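Long-range contacts in putative lipase/esterase (Lactobacillus plantarum WCFS1, PDB 3BXP), which probably hydrolyses carboxylic ester bonds, as expected of a lipase- or carboxylesterase-like enzyme with the alpha/beta-hydrolase fold: residues B[127-132]-B[186-192]; B[195-201]-B[225-231]; B[17-23]-B[66-72]; B[79-83]-B[172-176]. The contacts are given in a common frame with arbitrary orientation. Where two conformers were deposited one is given. Numbering follows the deposited sequence.

From the N terminus, contact 3 closes first: strand 16-23 lies beside strand 67-72, after a loop that holds strand 35-41 and helix 54-63. The chain then opens contact 4 at residues 79-83 and contact 1 at residues 127-132, before the former closes at 172-176 and the latter at 186-192. These two therefore cross, tying the loop before helix 85-99 to helix 168-174, and the end of helix 118-129 to the loop before strand 194-199. Contact 2 follows at once, closing a beta-alpha-beta unit at the edge of the chain's own sheet. Contacts 2 and 3 belong to the same sheet, with centres about 25 Å apart on opposite sides of the chain's centre.

Contact 1 of 4, residues B[127-132]-B[186-192]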
# COMPACT_ATOMS: atom_id res chain seq x y z
N ASN B 127 19.55 2.10 3.85
CA ASN B 127 19.04 0.75 4.01
C ASN B 127 19.73 -0.19 3.01
O ASN B 127 19.98 -1.39 3.28
CB ASN B 127 17.51 0.69 3.89
CG ASN B 127 16.95 -0.58 4.47
OD1 ASN B 127 17.57 -1.20 5.35
ND2 ASN B 127 15.79 -1.01 3.98
N GLY B 128 20.05 0.36 1.85
CA GLY B 128 20.75 -0.38 0.79
C GLY B 128 22.25 -0.51 0.96
O GLY B 128 22.81 -1.58 0.96
N VAL B 129 22.89 0.63 1.11
CA VAL B 129 24.33 0.72 1.34
C VAL B 129 24.85 0.05 2.62
O VAL B 129 25.86 -0.65 2.58
CB VAL B 129 24.74 2.21 1.37
CG1 VAL B 129 26.20 2.39 1.79
CG2 VAL B 129 24.50 2.83 0.02
N ALA B 130 24.16 0.29 3.74
CA ALA B 130 24.62 -0.13 5.07
C ALA B 130 24.49 -1.65 5.26
O ALA B 130 24.99 -2.16 6.26
CB ALA B 130 23.88 0.61 6.25
N THR B 131 23.82 -2.33 4.32
CA THR B 131 23.48 -3.75 4.44
C THR B 131 24.22 -4.56 3.37
O THR B 131 24.03 -5.78 3.23
CB THR B 131 21.92 -4.00 4.34
OG1 THR B 131 21.45 -3.46 3.12
CG2 THR B 131 21.12 -3.44 5.52
N GLN B 132 25.10 -3.88 2.63
CA GLN B 132 26.01 -4.54 1.66
C GLN B 132 27.49 -4.27 1.98
O GLN B 132 27.94 -3.13 1.93
CB GLN B 132 25.76 -4.03 0.25
CG GLN B 132 24.43 -4.37 -0.26
CD GLN B 132 24.14 -3.78 -1.61
OE1 GLN B 132 24.90 -3.98 -2.55
NE2 GLN B 132 23.02 -3.07 -1.73
N LEU B 186 19.49 -0.12 -5.09
CA LEU B 186 20.45 -0.60 -4.09
C LEU B 186 19.82 -1.64 -3.15
O LEU B 186 20.45 -2.11 -2.19
CB LEU B 186 21.01 0.56 -3.27
CG LEU B 186 21.65 1.73 -4.06
CD1 LEU B 186 22.15 2.87 -3.18
CD2 LEU B 186 22.76 1.23 -4.91
N VAL B 187 18.56 -1.98 -3.42
CA VAL B 187 17.84 -2.99 -2.64
C VAL B 187 18.44 -4.38 -2.96
O VAL B 187 18.73 -4.69 -4.12
CB VAL B 187 16.32 -2.99 -2.91
CG1 VAL B 187 15.62 -4.19 -2.24
CG2 VAL B 187 15.69 -1.61 -2.47
N THR B 188 18.62 -5.18 -1.91
CA THR B 188 19.04 -6.58 -2.03
C THR B 188 18.31 -7.36 -0.92
O THR B 188 17.61 -6.78 -0.10
CB THR B 188 20.57 -6.78 -1.85
OG1 THR B 188 20.92 -6.60 -0.46
CG2 THR B 188 21.39 -5.82 -2.75
N PRO B 189 18.40 -8.68 -0.93
CA PRO B 189 17.72 -9.42 0.13
C PRO B 189 18.25 -9.07 1.51
O PRO B 189 17.62 -9.44 2.51
CB PRO B 189 18.02 -10.87 -0.26
CG PRO B 189 18.05 -10.80 -1.74
CD PRO B 189 18.86 -9.58 -2.00
N ALA B 190 19.37 -8.37 1.57
CA ALA B 190 19.99 -7.95 2.85
C ALA B 190 19.37 -6.67 3.43
O ALA B 190 19.63 -6.30 4.58
CB ALA B 190 21.50 -7.75 2.68
N SER B 191 18.60 -5.95 2.61
CA SER B 191 17.97 -4.70 3.05
C SER B 191 17.07 -5.02 4.25
O SER B 191 16.44 -6.08 4.26
CB SER B 191 17.14 -4.05 1.93
OG SER B 191 17.98 -3.57 0.89
N LYS B 192 17.00 -4.14 5.25
CA LYS B 192 16.14 -4.43 6.42
C LYS B 192 14.69 -4.14 6.04
O LYS B 192 14.40 -3.39 5.10
CB LYS B 192 16.49 -3.56 7.63
CG LYS B 192 17.92 -3.65 8.10
CD LYS B 192 18.31 -5.08 8.45
CE LYS B 192 19.82 -5.13 8.80
NZ LYS B 192 20.25 -6.46 9.32
O HOH W 1 20.74 -4.01 0.52
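The side-chain amide of N127 is satisfied by the facing loop together with H148 and Y213. Its OD1 accepts from K192 N at 3.0 Å and its ND2 donates to K192 O at 3.0 Å, so one amide reads both polar atoms of a single backbone residue; H148 also donates to OD1, and ND2 also meets the hydroxyl of Y213. One turn on, T131 OG1 donates to N127 O (2.5 Å) and accepts from water 1 (2.8 Å). That water links the segments: it lies 2.8 Å from both T188 OG1 and S191 OG, and donates weakly to L186 O (3.3 Å). Within 186-192, S191 N bonds to T188 O (3.0 Å) in a type I turn. G128 lets the backbones close in, its CA 3.5 Å from L186 O, where a CB would clash with that of L186. The arrangement docks the C-terminal end of helix 118-129, which follows the probable nucleophile elbow, on the loop leading into strand 194-199 of an alpha/beta-hydrolase fold.

Contact 2 of 4, residues B[195-201]-B[225-231]; sequences FVWQTAT and AYHLFGS. With PGR (R-1,2-propanediol), chain D.
Two extended strands, 195-199 and 225-229, run parallel (8°, axes 4.6 Å apart), F195 paired with A225 in step to T199 with F229. Five backbone hydrogen bonds join them: V196 N to A225 O, H227 N to V196 O and A200 N to F229 O (2.9 Å each), Q198 N to H227 O and F229 N to Q198 O (3.0 Å each). At A200 and G230 both chains turn helical. F195 (t), W197 (p), T199, A225, H227 (m) and F229 (m) share one face, W197 CE3 4.0 Å from F229 CE2; V196, Q198, Y226 and L228, all t, share the other, with V196 CG1 3.8 Å from Y226 CD1. R-1,2-propanediol, probably from the crystallisation liquor, accepts from G230 N at O2 (3.0 Å) and from S231 N at O1 (3.2 Å). In this beta-alpha-beta crossover, helix 208-219 packs on the V196 face and helix 258-269 on the F195 face, strand 150-154 flanks 194-199, and a strand of the second subunit continues the sheet antiparallel beyond 224-229.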
# COMPACT_ATOMS: atom_id res chain seq x y z
N PHE B 195 8.41 -0.31 6.34
CA PHE B 195 7.04 0.18 6.27
C PHE B 195 7.08 1.46 5.50
O PHE B 195 7.71 2.45 5.89
CB PHE B 195 6.50 0.38 7.71
CG PHE B 195 5.06 0.91 7.79
CD1 PHE B 195 4.76 2.25 7.66
CD2 PHE B 195 4.02 0.04 8.06
CE1 PHE B 195 3.48 2.69 7.73
CE2 PHE B 195 2.74 0.49 8.12
CZ PHE B 195 2.46 1.84 7.95
N VAL B 196 6.36 1.48 4.40
CA VAL B 196 6.31 2.63 3.50
C VAL B 196 4.85 3.12 3.40
O VAL B 196 3.91 2.33 3.26
CB VAL B 196 6.84 2.22 2.10
CG1 VAL B 196 6.89 3.38 1.12
CG2 VAL B 196 8.19 1.52 2.16
N TRP B 197 4.68 4.41 3.48
CA TRP B 197 3.35 5.04 3.25
C TRP B 197 3.48 6.32 2.48
O TRP B 197 4.53 7.00 2.50
CB TRP B 197 2.56 5.26 4.55
CG TRP B 197 3.07 6.35 5.39
CD1 TRP B 197 4.08 6.27 6.31
CD2 TRP B 197 2.65 7.73 5.39
NE1 TRP B 197 4.30 7.48 6.88
CE2 TRP B 197 3.44 8.40 6.33
CE3 TRP B 197 1.71 8.46 4.67
CZ2 TRP B 197 3.29 9.76 6.58
CZ3 TRP B 197 1.56 9.82 4.95
CH2 TRP B 197 2.34 10.44 5.89
N GLN B 198 2.43 6.64 1.74
CA GLN B 198 2.36 7.91 1.05
C GLN B 198 0.93 8.21 0.74
O GLN B 198 0.08 7.36 0.87
CB GLN B 198 3.19 7.86 -0.24
CG GLN B 198 3.28 9.19 -1.01
CD GLN B 198 4.45 9.23 -1.97
OE1 GLN B 198 4.98 8.20 -2.38
NE2 GLN B 198 4.82 10.43 -2.40
N THR B 199 0.63 9.42 0.30
CA THR B 199 -0.72 9.66 -0.22
C THR B 199 -0.76 9.65 -1.72
O THR B 199 0.19 10.03 -2.38
CB THR B 199 -1.35 10.96 0.28
OG1 THR B 199 -0.63 12.09 -0.27
CG2 THR B 199 -1.33 11.01 1.80
N ALA B 200 -1.88 9.16 -2.25
CA ALA B 200 -1.99 8.92 -3.69
C ALA B 200 -1.93 10.23 -4.46
O ALA B 200 -1.48 10.27 -5.62
CB ALA B 200 -3.31 8.17 -4.01
N THR B 201 -2.37 11.28 -3.77
CA THR B 201 -2.62 12.61 -4.35
C THR B 201 -1.47 13.59 -4.10
O THR B 201 -1.59 14.77 -4.40
CB THR B 201 -3.90 13.27 -3.73
OG1 THR B 201 -3.73 13.44 -2.31
CG2 THR B 201 -5.15 12.45 -3.99
N ALA B 225 5.70 -3.54 4.17
CA ALA B 225 4.31 -3.08 4.08
C ALA B 225 4.29 -1.76 3.31
O ALA B 225 5.23 -0.96 3.39
CB ALA B 225 3.66 -2.88 5.48
N TYR B 226 3.18 -1.51 2.62
CA TYR B 226 3.02 -0.30 1.84
C TYR B 226 1.57 0.14 1.85
O TYR B 226 0.64 -0.66 1.55
CB TYR B 226 3.44 -0.57 0.39
CG TYR B 226 3.29 0.58 -0.59
CD1 TYR B 226 3.70 1.84 -0.27
CD2 TYR B 226 2.82 0.37 -1.89
CE1 TYR B 226 3.62 2.90 -1.17
CE2 TYR B 226 2.76 1.42 -2.81
CZ TYR B 226 3.17 2.66 -2.44
OH TYR B 226 3.11 3.70 -3.35
N HIS B 227 1.40 1.39 2.27
CA HIS B 227 0.08 2.01 2.35
C HIS B 227 0.04 3.27 1.60
O HIS B 227 0.60 4.28 2.03
CB HIS B 227 -0.31 2.23 3.82
CG HIS B 227 -0.40 0.97 4.60
ND1 HIS B 227 -1.53 0.18 4.61
CD2 HIS B 227 0.52 0.33 5.35
CE1 HIS B 227 -1.30 -0.89 5.37
NE2 HIS B 227 -0.07 -0.83 5.82
N LEU B 228 -0.63 3.21 0.45
CA LEU B 228 -0.90 4.39 -0.35
C LEU B 228 -2.35 4.86 -0.13
O LEU B 228 -3.31 4.25 -0.61
CB LEU B 228 -0.63 4.06 -1.82
CG LEU B 228 -0.70 5.22 -2.81
CD1 LEU B 228 0.52 6.12 -2.61
CD2 LEU B 228 -0.71 4.60 -4.19
N PHE B 229 -2.50 5.89 0.68
CA PHE B 229 -3.81 6.32 1.13
C PHE B 229 -4.51 7.05 0.00
O PHE B 229 -3.89 7.79 -0.76
CB PHE B 229 -3.72 7.24 2.36
CG PHE B 229 -3.19 6.57 3.57
CD1 PHE B 229 -4.03 5.84 4.39
CD2 PHE B 229 -1.84 6.62 3.89
CE1 PHE B 229 -3.54 5.21 5.47
CE2 PHE B 229 -1.36 5.96 5.03
CZ PHE B 229 -2.22 5.25 5.78
N GLY B 230 -5.81 6.82 -0.09
CA GLY B 230 -6.62 7.39 -1.15
C GLY B 230 -6.69 8.90 -1.08
O GLY B 230 -6.53 9.60 -2.09
N SER B 231 -6.93 9.38 0.14
CA SER B 231 -7.14 10.81 0.41
C SER B 231 -5.89 11.48 1.01
O SER B 231 -5.16 10.88 1.79
CB SER B 231 -8.29 10.97 1.40
OG SER B 231 -8.37 12.33 1.77
C1 PGR D . -8.79 6.02 2.55
C2 PGR D . -7.68 5.04 2.96
C3 PGR D . -8.26 3.76 3.50
O1 PGR D . -8.29 6.89 1.53
O2 PGR D . -6.76 4.75 1.90

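Contact 3 of 4, residues B[17-23]-B[66-72]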
# COMPACT_ATOMS: atom_id res chain seq x y z
N GLN B 17 23.75 18.48 13.41
CA GLN B 17 23.03 18.56 14.66
C GLN B 17 21.94 17.52 14.84
O GLN B 17 21.14 17.22 13.95
CB GLN B 17 22.48 19.95 14.87
CG GLN B 17 23.60 20.94 15.18
CD GLN B 17 23.10 22.35 15.17
OE1 GLN B 17 22.15 22.66 14.46
NE2 GLN B 17 23.74 23.22 15.96
N ILE B 18 21.92 17.02 16.06
CA ILE B 18 20.92 16.05 16.44
C ILE B 18 20.24 16.54 17.72
O ILE B 18 20.84 17.29 18.51
CB ILE B 18 21.55 14.68 16.71
CG1 ILE B 18 22.38 14.73 18.01
CG2 ILE B 18 22.33 14.18 15.47
CD1 ILE B 18 22.85 13.32 18.49
N THR B 19 19.01 16.12 17.92
CA THR B 19 18.35 16.24 19.23
C THR B 19 17.90 14.85 19.63
O THR B 19 17.16 14.17 18.89
CB THR B 19 17.14 17.18 19.17
OG1 THR B 19 17.59 18.49 18.80
CG2 THR B 19 16.40 17.28 20.52
N ALA B 20 18.29 14.44 20.83
CA ALA B 20 17.81 13.18 21.41
C ALA B 20 16.73 13.42 22.44
O ALA B 20 16.77 14.34 23.24
CB ALA B 20 18.94 12.40 22.06
N TYR B 21 15.72 12.60 22.31
CA TYR B 21 14.61 12.61 23.27
C TYR B 21 14.60 11.25 23.96
O TYR B 21 14.15 10.25 23.39
CB TYR B 21 13.32 12.83 22.54
CG TYR B 21 13.27 14.11 21.75
CD1 TYR B 21 12.91 15.31 22.34
CD2 TYR B 21 13.59 14.11 20.41
CE1 TYR B 21 12.84 16.47 21.60
CE2 TYR B 21 13.53 15.29 19.66
CZ TYR B 21 13.14 16.45 20.27
OH TYR B 21 13.08 17.59 19.52
N TRP B 22 15.13 11.26 25.18
CA TRP B 22 15.31 10.06 25.97
C TRP B 22 14.11 9.83 26.83
O TRP B 22 13.81 10.61 27.72
CB TRP B 22 16.59 10.15 26.82
CG TRP B 22 17.82 10.42 26.12
CD1 TRP B 22 18.65 11.51 26.30
CD2 TRP B 22 18.47 9.60 25.12
NE1 TRP B 22 19.75 11.41 25.48
CE2 TRP B 22 19.66 10.27 24.73
CE3 TRP B 22 18.16 8.38 24.50
CZ2 TRP B 22 20.54 9.75 23.78
CZ3 TRP B 22 19.02 7.88 23.53
CH2 TRP B 22 20.21 8.55 23.20
N LEU B 23 13.41 8.75 26.55
CA LEU B 23 12.27 8.36 27.41
C LEU B 23 12.74 7.96 28.80
O LEU B 23 13.65 7.16 28.94
CB LEU B 23 11.48 7.23 26.73
CG LEU B 23 10.11 6.86 27.27
CD1 LEU B 23 9.20 8.06 27.28
CD2 LEU B 23 9.54 5.72 26.40
N MSE B 66 9.11 4.43 22.97
CA MSE B 66 10.37 4.48 22.24
C MSE B 66 11.11 5.76 22.51
O MSE B 66 10.52 6.82 22.75
CB MSE B 66 10.09 4.38 20.75
CG MSE B 66 9.36 3.12 20.40
SE MSE B 66 9.09 3.12 18.45
CE MSE B 66 9.54 4.67 18.16
N HIS B 67 12.42 5.68 22.41
CA HIS B 67 13.24 6.89 22.34
C HIS B 67 13.17 7.44 20.90
O HIS B 67 12.86 6.67 19.98
CB HIS B 67 14.67 6.54 22.58
CG HIS B 67 14.99 5.95 23.89
ND1 HIS B 67 14.82 6.62 25.08
CD2 HIS B 67 15.57 4.76 24.19
CE1 HIS B 67 15.29 5.86 26.07
NE2 HIS B 67 15.76 4.73 25.55
N THR B 68 13.44 8.74 20.73
CA THR B 68 13.61 9.25 19.38
C THR B 68 14.78 10.17 19.30
O THR B 68 15.12 10.87 20.24
CB THR B 68 12.34 9.91 18.86
OG1 THR B 68 12.05 11.11 19.59
CG2 THR B 68 11.18 8.94 18.94
N VAL B 69 15.43 10.16 18.13
CA VAL B 69 16.55 11.10 17.84
C VAL B 69 16.23 11.71 16.50
O VAL B 69 15.90 10.99 15.56
CB VAL B 69 17.94 10.39 17.79
CG1 VAL B 69 19.10 11.33 17.22
CG2 VAL B 69 18.36 9.82 19.19
N VAL B 70 16.32 13.03 16.39
CA VAL B 70 16.17 13.71 15.10
C VAL B 70 17.53 14.08 14.59
O VAL B 70 18.32 14.65 15.34
CB VAL B 70 15.25 14.95 15.22
CG1 VAL B 70 15.17 15.67 13.84
CG2 VAL B 70 13.82 14.53 15.73
N LEU B 71 17.81 13.66 13.35
CA LEU B 71 19.10 13.79 12.67
C LEU B 71 18.97 14.82 11.56
O LEU B 71 18.30 14.59 10.58
CB LEU B 71 19.55 12.46 12.08
CG LEU B 71 20.71 12.63 11.06
CD1 LEU B 71 21.95 13.34 11.60
CD2 LEU B 71 21.00 11.22 10.49
N ASN B 72 19.57 15.99 11.77
CA ASN B 72 19.59 17.03 10.77
C ASN B 72 20.75 16.83 9.81
O ASN B 72 21.76 17.41 9.97
CB ASN B 72 19.66 18.38 11.48
CG ASN B 72 18.28 18.95 11.90
OD1 ASN B 72 17.22 18.33 11.76
ND2 ASN B 72 18.31 20.18 12.38
O HOH W 2 22.93 19.72 10.89
O HOH W 3 20.17 22.10 12.39
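Selenomethionine M66 enters with its CA-to-CB bond pointing away from strand 16-23, although its N lies 3.7 Å from L23 CD2. H67 then turns its ring to the partner strand: ND1 accepts from L23 N at 2.9 Å, a side chain standing in for a backbone acceptor, and the edge of the W22 six-membered ring meets the imidazole face in a T-shaped pair. H67 NE2 bonds to the carbonyl of H105, while W22 reaches E5. From T68 to L71 the ladder is regular and antiparallel. T68 forms a hydrogen-bonded pair with Y21, Y21 N to T68 O at 2.8 Å and T68 N to Y21 O at 3.1 Å. V69 faces A20 in a non-hydrogen-bonded pair, V69 CG2 being 3.9 Å from A20 CB. V70 and T19 form the next hydrogen-bonded pair (T19 N to V70 O, 3.0 Å; V70 N to T19 O, 2.9 Å), and V70 CG2 touches the edge of the Y21 ring at CE2, 4.0 Å away. L71 CD1 packs on I18 CG2 (4.0 Å). At N72, N donates to Q17 O (3.0 Å), and waters 2 and 3 bridge the two residues. Helix 85-99 packs on the face carrying I18, V69 and L71, and helix 54-63 on that of Y21 and T68. An antiparallel second strand, in the order 1-2-4-3, is the signature of the alpha/beta-hydrolase sheet.

Contact 4 of 4, residues B[79-83]-B[172-176]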
# COMPACT_ATOMS: atom_id res chain seq x y z
N ASP B 79 26.37 25.72 -1.14
CA ASP B 79 26.99 25.05 -2.29
C ASP B 79 27.73 23.78 -1.87
O ASP B 79 28.90 23.58 -2.15
CB ASP B 79 27.93 25.98 -3.04
CG ASP B 79 28.34 25.42 -4.35
OD1 ASP B 79 27.70 24.44 -4.79
OD2 ASP B 79 29.26 25.95 -5.00
N GLN B 80 26.98 22.94 -1.20
CA GLN B 80 27.45 21.61 -0.80
C GLN B 80 26.59 20.53 -1.44
O GLN B 80 25.47 20.79 -1.91
CB GLN B 80 27.41 21.48 0.70
CG GLN B 80 28.23 22.54 1.41
CD GLN B 80 28.13 22.41 2.89
OE1 GLN B 80 27.28 23.05 3.54
NE2 GLN B 80 28.95 21.55 3.45
N SER B 81 27.11 19.32 -1.43
CA SER B 81 26.30 18.15 -1.76
C SER B 81 25.93 17.41 -0.49
O SER B 81 26.54 17.56 0.57
CB SER B 81 27.02 17.22 -2.71
OG SER B 81 27.45 17.93 -3.87
N VAL B 82 24.91 16.60 -0.65
CA VAL B 82 24.34 15.86 0.46
C VAL B 82 25.14 14.60 0.72
O VAL B 82 25.29 14.19 1.84
CB VAL B 82 22.85 15.47 0.14
CG1 VAL B 82 22.28 14.50 1.18
CG2 VAL B 82 22.00 16.72 0.01
N TYR B 83 25.61 13.95 -0.33
CA TYR B 83 26.28 12.70 -0.18
C TYR B 83 27.75 12.88 -0.57
O TYR B 83 28.05 13.80 -1.33
CB TYR B 83 25.58 11.66 -1.10
CG TYR B 83 24.14 11.33 -0.75
CD1 TYR B 83 23.85 10.58 0.38
CD2 TYR B 83 23.05 11.78 -1.51
CE1 TYR B 83 22.55 10.23 0.75
CE2 TYR B 83 21.72 11.47 -1.12
CZ TYR B 83 21.49 10.70 -0.01
OH TYR B 83 20.22 10.39 0.35
N ASN B 172 22.38 16.87 -9.54
CA ASN B 172 23.83 16.81 -9.39
C ASN B 172 24.40 17.62 -8.20
O ASN B 172 25.49 17.33 -7.70
CB ASN B 172 24.50 17.16 -10.73
CG ASN B 172 24.71 15.92 -11.62
OD1 ASN B 172 25.59 15.09 -11.35
ND2 ASN B 172 23.90 15.80 -12.67
N GLN B 173 23.65 18.61 -7.74
CA GLN B 173 23.99 19.31 -6.50
C GLN B 173 23.84 18.40 -5.31
O GLN B 173 24.68 18.39 -4.42
CB GLN B 173 23.13 20.53 -6.34
CG GLN B 173 23.62 21.40 -5.16
CD GLN B 173 24.87 22.25 -5.44
OE1 GLN B 173 25.15 22.65 -6.58
NE2 GLN B 173 25.58 22.59 -4.37
N ILE B 174 22.79 17.58 -5.33
CA ILE B 174 22.55 16.65 -4.21
C ILE B 174 23.69 15.65 -4.21
O ILE B 174 24.28 15.37 -3.19
CB ILE B 174 21.18 15.92 -4.32
CG1 ILE B 174 20.01 16.94 -4.22
CG2 ILE B 174 21.11 14.75 -3.28
CD1 ILE B 174 18.70 16.54 -4.93
N THR B 175 24.05 15.18 -5.42
CA THR B 175 25.24 14.34 -5.61
C THR B 175 25.47 14.01 -7.10
O THR B 175 24.53 13.73 -7.86
CB THR B 175 25.16 13.00 -4.80
OG1 THR B 175 26.33 12.19 -5.02
CG2 THR B 175 23.96 12.15 -5.19
N THR B 176 26.73 14.01 -7.46
CA THR B 176 27.14 13.57 -8.81
C THR B 176 27.43 12.09 -8.77
O THR B 176 27.84 11.49 -9.76
CB THR B 176 28.41 14.29 -9.23
OG1 THR B 176 29.35 14.23 -8.15
CG2 THR B 176 28.12 15.74 -9.58
O HOH W 4 28.37 15.83 -5.45
O HOH W 5 27.60 18.58 -7.14
O HOH W 6 28.36 13.64 -4.08
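Segment 79-83 is irregular: D79 adopts left-handed backbone angles, Q80 and S81 are extended, and V82 folds back before Y83. It passes the end of helix 168-174, whose last helical residue is I174; T175 leaves helical geometry. The nearest CA atoms are those of S81 and I174, 4.7 Å apart. There, carbonyls at the helix C terminus, where no further turn supplies donors, are taken up by the loop: V82 N donates to I174 O at 2.9 Å, with a weak second bond from Y83 N to I174 O (3.5 Å).

Among the side chains, S81 OG donates to Q173 O (2.9 Å) and accepts from water 4 (2.8 Å), which accepts a hydrogen bond from T176 N (3.2 Å). Q173 NE2 donates to D79 OD1 (2.8 Å) and Q80 O (3.1 Å), and D79 also holds a bound HEPES molecule, probably from the crystallisation liquor. Apolar contact comes from I174 CG2, 3.9 Å from V82 CB and 4.0 Å from Y83 CD2, and from T175 CG2, 3.8 Å from Y83 CD2. Water 6 bridges Y83 O (2.8 Å) and T175 OG1 (2.7 Å), which is also hydrogen-bonded to the backbone N of D177. The Y83 hydroxyl bonds to H121, and its ring packs on V122 and T125 of helix 118-129, so the contact joins the loop before helix 85-99 to helices 168-174 and 118-129.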